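Local coordinates for amino acid ABC transporter, binding protein (Thermus thermophilus, PDB 3VV5) that binds amino acids such as L-thialysine in the periplasm, probably delivering them to an ABC transporter for uptake, at residues E37-E43 with R95-A101. Numbering follows the deposited sequence.
Sequences EIRIGTE and RFDFVIA. With SLZ (L-thialysine), chain C.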
loop_
_atom_site.group_PDB
_atom_site.type_symbol
_atom_site.label_atom_id
_atom_site.label_comp_id
_atom_site.label_asym_id
_atom_site.label_seq_id
_atom_site.Cartn_x
_atom_site.Cartn_y
_atom_site.Cartn_z
ATOM N N GLU A 37 8.685 22.257 5.179
ATOM C CA GLU A 37 8.794 20.929 4.539
ATOM C C GLU A 37 8.181 19.818 5.394
ATOM O O GLU A 37 8.262 19.858 6.608
ATOM C CB GLU A 37 10.249 20.582 4.195
ATOM C CG GLU A 37 11.250 20.785 5.346
ATOM C CD GLU A 37 11.978 19.516 5.750
ATOM O OE1 GLU A 37 12.071 19.269 6.981
ATOM O OE2 GLU A 37 12.457 18.769 4.858
ATOM N N ILE A 38 7.564 18.830 4.740
ATOM C CA ILE A 38 7.059 17.641 5.413
ATOM C C ILE A 38 7.762 16.393 4.838
ATOM O O ILE A 38 7.827 16.192 3.607
ATOM C CB ILE A 38 5.510 17.540 5.311
ATOM C CG1 ILE A 38 4.973 16.436 6.242
ATOM C CG2 ILE A 38 5.045 17.331 3.840
ATOM C CD1 ILE A 38 3.537 16.620 6.638
ATOM N N ARG A 39 8.289 15.574 5.739
ATOM C CA ARG A 39 8.983 14.351 5.354
ATOM C C ARG A 39 7.993 13.209 5.302
ATOM O O ARG A 39 7.330 12.909 6.299
ATOM C CB ARG A 39 10.068 13.983 6.357
ATOM C CG ARG A 39 11.036 15.095 6.788
ATOM C CD ARG A 39 12.058 14.444 7.717
ATOM N NE ARG A 39 12.379 15.239 8.898
ATOM C CZ ARG A 39 11.797 15.115 10.097
ATOM N NH1 ARG A 39 12.201 15.898 11.087
ATOM N NH2 ARG A 39 10.815 14.233 10.321
ATOM N N ILE A 40 7.927 12.544 4.151
ATOM C CA ILE A 40 6.931 11.497 3.911
ATOM C C ILE A 40 7.619 10.156 3.645
ATOM O O ILE A 40 8.454 10.060 2.746
ATOM C CB ILE A 40 6.041 11.855 2.698
ATOM C CG1 ILE A 40 5.634 13.344 2.723
ATOM C CG2 ILE A 40 4.799 10.938 2.639
ATOM C CD1 ILE A 40 4.797 13.756 1.484
ATOM N N GLY A 41 7.278 9.136 4.426
ATOM C CA GLY A 41 7.881 7.800 4.259
ATOM C C GLY A 41 7.023 6.975 3.317
ATOM O O GLY A 41 5.792 7.017 3.397
ATOM N N THR A 42 7.662 6.288 2.375
ATOM C CA THR A 42 6.942 5.358 1.501
ATOM C C THR A 42 7.890 4.203 1.144
ATOM O O THR A 42 9.013 4.176 1.622
ATOM C CB THR A 42 6.360 6.043 0.234
ATOM O OG1 THR A 42 5.294 5.236 -0.276
ATOM C CG2 THR A 42 7.409 6.197 -0.853
ATOM N N GLU A 43 7.438 3.262 0.324
ATOM C CA GLU A 43 8.273 2.121 -0.031
ATOM C C GLU A 43 8.944 2.302 -1.387
ATOM O O GLU A 43 10.185 2.299 -1.474
ATOM C CB GLU A 43 7.463 0.814 -0.013
ATOM C CG GLU A 43 8.330 -0.427 -0.314
ATOM C CD GLU A 43 7.537 -1.541 -0.963
ATOM O OE1 GLU A 43 6.722 -1.226 -1.851
ATOM O OE2 GLU A 43 7.728 -2.724 -0.598
ATOM N N ARG A 95 11.588 9.518 12.007
ATOM C CA ARG A 95 12.348 9.609 10.747
ATOM C C ARG A 95 11.556 10.350 9.661
ATOM O O ARG A 95 12.125 11.086 8.847
ATOM C CB ARG A 95 12.782 8.201 10.276
ATOM C CG ARG A 95 13.448 8.147 8.880
ATOM C CD ARG A 95 14.918 8.506 8.924
ATOM N NE ARG A 95 15.584 8.551 7.612
ATOM C CZ ARG A 95 16.084 7.498 6.963
ATOM N NH1 ARG A 95 15.967 6.278 7.465
ATOM N NH2 ARG A 95 16.692 7.663 5.793
ATOM N N PHE A 96 10.242 10.158 9.648
ATOM C CA PHE A 96 9.367 10.912 8.749
ATOM C C PHE A 96 8.185 11.418 9.570
ATOM O O PHE A 96 7.933 10.922 10.676
ATOM C CB PHE A 96 8.824 10.072 7.576
ATOM C CG PHE A 96 9.382 8.667 7.465
ATOM C CD1 PHE A 96 10.510 8.406 6.703
ATOM C CD2 PHE A 96 8.716 7.594 8.053
ATOM C CE1 PHE A 96 10.994 7.097 6.552
ATOM C CE2 PHE A 96 9.199 6.287 7.911
ATOM C CZ PHE A 96 10.334 6.041 7.169
ATOM N N ASP A 97 7.447 12.382 9.028
ATOM C CA ASP A 97 6.280 12.944 9.719
ATOM C C ASP A 97 5.022 12.111 9.503
ATOM O O ASP A 97 4.200 11.940 10.418
ATOM C CB ASP A 97 6.044 14.387 9.268
ATOM C CG ASP A 97 7.232 15.256 9.522
ATOM O OD1 ASP A 97 7.703 15.271 10.684
ATOM O OD2 ASP A 97 7.712 15.907 8.571
ATOM N N PHE A 98 4.875 11.587 8.289
ATOM C CA PHE A 98 3.832 10.609 8.014
ATOM C C PHE A 98 4.258 9.606 6.958
ATOM O O PHE A 98 5.242 9.810 6.235
ATOM C CB PHE A 98 2.457 11.240 7.701
ATOM C CG PHE A 98 2.276 11.768 6.276
ATOM C CD1 PHE A 98 1.581 11.012 5.318
ATOM C CD2 PHE A 98 2.702 13.059 5.931
ATOM C CE1 PHE A 98 1.371 11.512 4.005
ATOM C CE2 PHE A 98 2.475 13.601 4.624
ATOM C CZ PHE A 98 1.817 12.824 3.663
ATOM N N VAL A 99 3.485 8.536 6.885
ATOM C CA VAL A 99 3.746 7.469 5.940
ATOM C C VAL A 99 2.501 7.282 5.064
ATOM O O VAL A 99 1.368 7.259 5.570
ATOM C CB VAL A 99 4.088 6.149 6.687
ATOM C CG1 VAL A 99 4.102 4.932 5.732
ATOM C CG2 VAL A 99 5.429 6.263 7.399
ATOM N N ILE A 100 2.724 7.147 3.755
ATOM C CA ILE A 100 1.674 6.722 2.818
ATOM C C ILE A 100 2.259 5.659 1.930
ATOM O O ILE A 100 3.061 5.949 1.037
ATOM C CB ILE A 100 1.043 7.926 2.030
ATOM C CG1 ILE A 100 -0.169 7.478 1.184
ATOM C CG2 ILE A 100 2.107 8.724 1.223
ATOM C CD1 ILE A 100 -0.942 8.691 0.620
ATOM N N ALA A 101 1.886 4.410 2.216
ATOM C CA ALA A 101 2.541 3.260 1.627
ATOM C C ALA A 101 1.602 2.038 1.600
ATOM O O ALA A 101 2.035 0.891 1.769
ATOM C CB ALA A 101 3.815 2.957 2.401
HETATM N N SLZ C . -1.902 -3.621 1.727
HETATM C CA SLZ C . -0.583 -4.110 2.190
HETATM C CB SLZ C . 0.523 -3.061 1.899
HETATM S SG SLZ C . 1.723 -3.350 0.549
HETATM C CD SLZ C . 2.633 -1.778 0.756
HETATM C CE SLZ C . 3.902 -1.577 -0.078
HETATM N NZ SLZ C . 4.096 -0.133 -0.285
HETATM C C SLZ C . -0.707 -4.205 3.708
HETATM O O SLZ C . 0.036 -5.001 4.305
HETATM O OXT SLZ C . -1.558 -3.465 4.252
#
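Strands 37-42 and 98-100 pair in parallel, their short axes 41° apart: G41 N donates to F98 O at 2.8 Å, and G41 O accepts from I100 N almost straight in line with its carbonyl. At the start of the pairing, the D97 carboxylate stands in for a backbone carbonyl. With its CG beside its own backbone N (chi1 -58°), it folds back to R39, whose amide N reaches OD2 at 2.9 Å, while D97 N returns a bond to R39 O. OD1 lies 3.3 Å from R39 NH2, well out of the guanidinium plane, so this salt bridge rests on charge alone; R27 forms another with OD2. The F96 ring lies flat on G41 in a CH-pi contact, CA standing 3.7 Å from its centroid, with R95 CB over the opposite face; F96 also packs on I80 and L87. An alanine in place of F96 would probably strip G41 CA of its aromatic cover and open a gap toward both. On the other sheet face, I40 CG2 makes a CH-pi contact over the F98 ring, offset toward its rim, whereas I38 CD1 meets the ring's edge at CD2, 3.7 Å away. Farther along, T42 OG1 donates to I100 O at 2.7 Å. L-thialysine NZ bonds A101 O at 3.1 Å and, weakly, E43 OE1, Q147 holding OE2; E43 and A101 thus line the ligand pocket at the strand ends, consistent with the alpha/beta fold of family 3 solute-binding proteins.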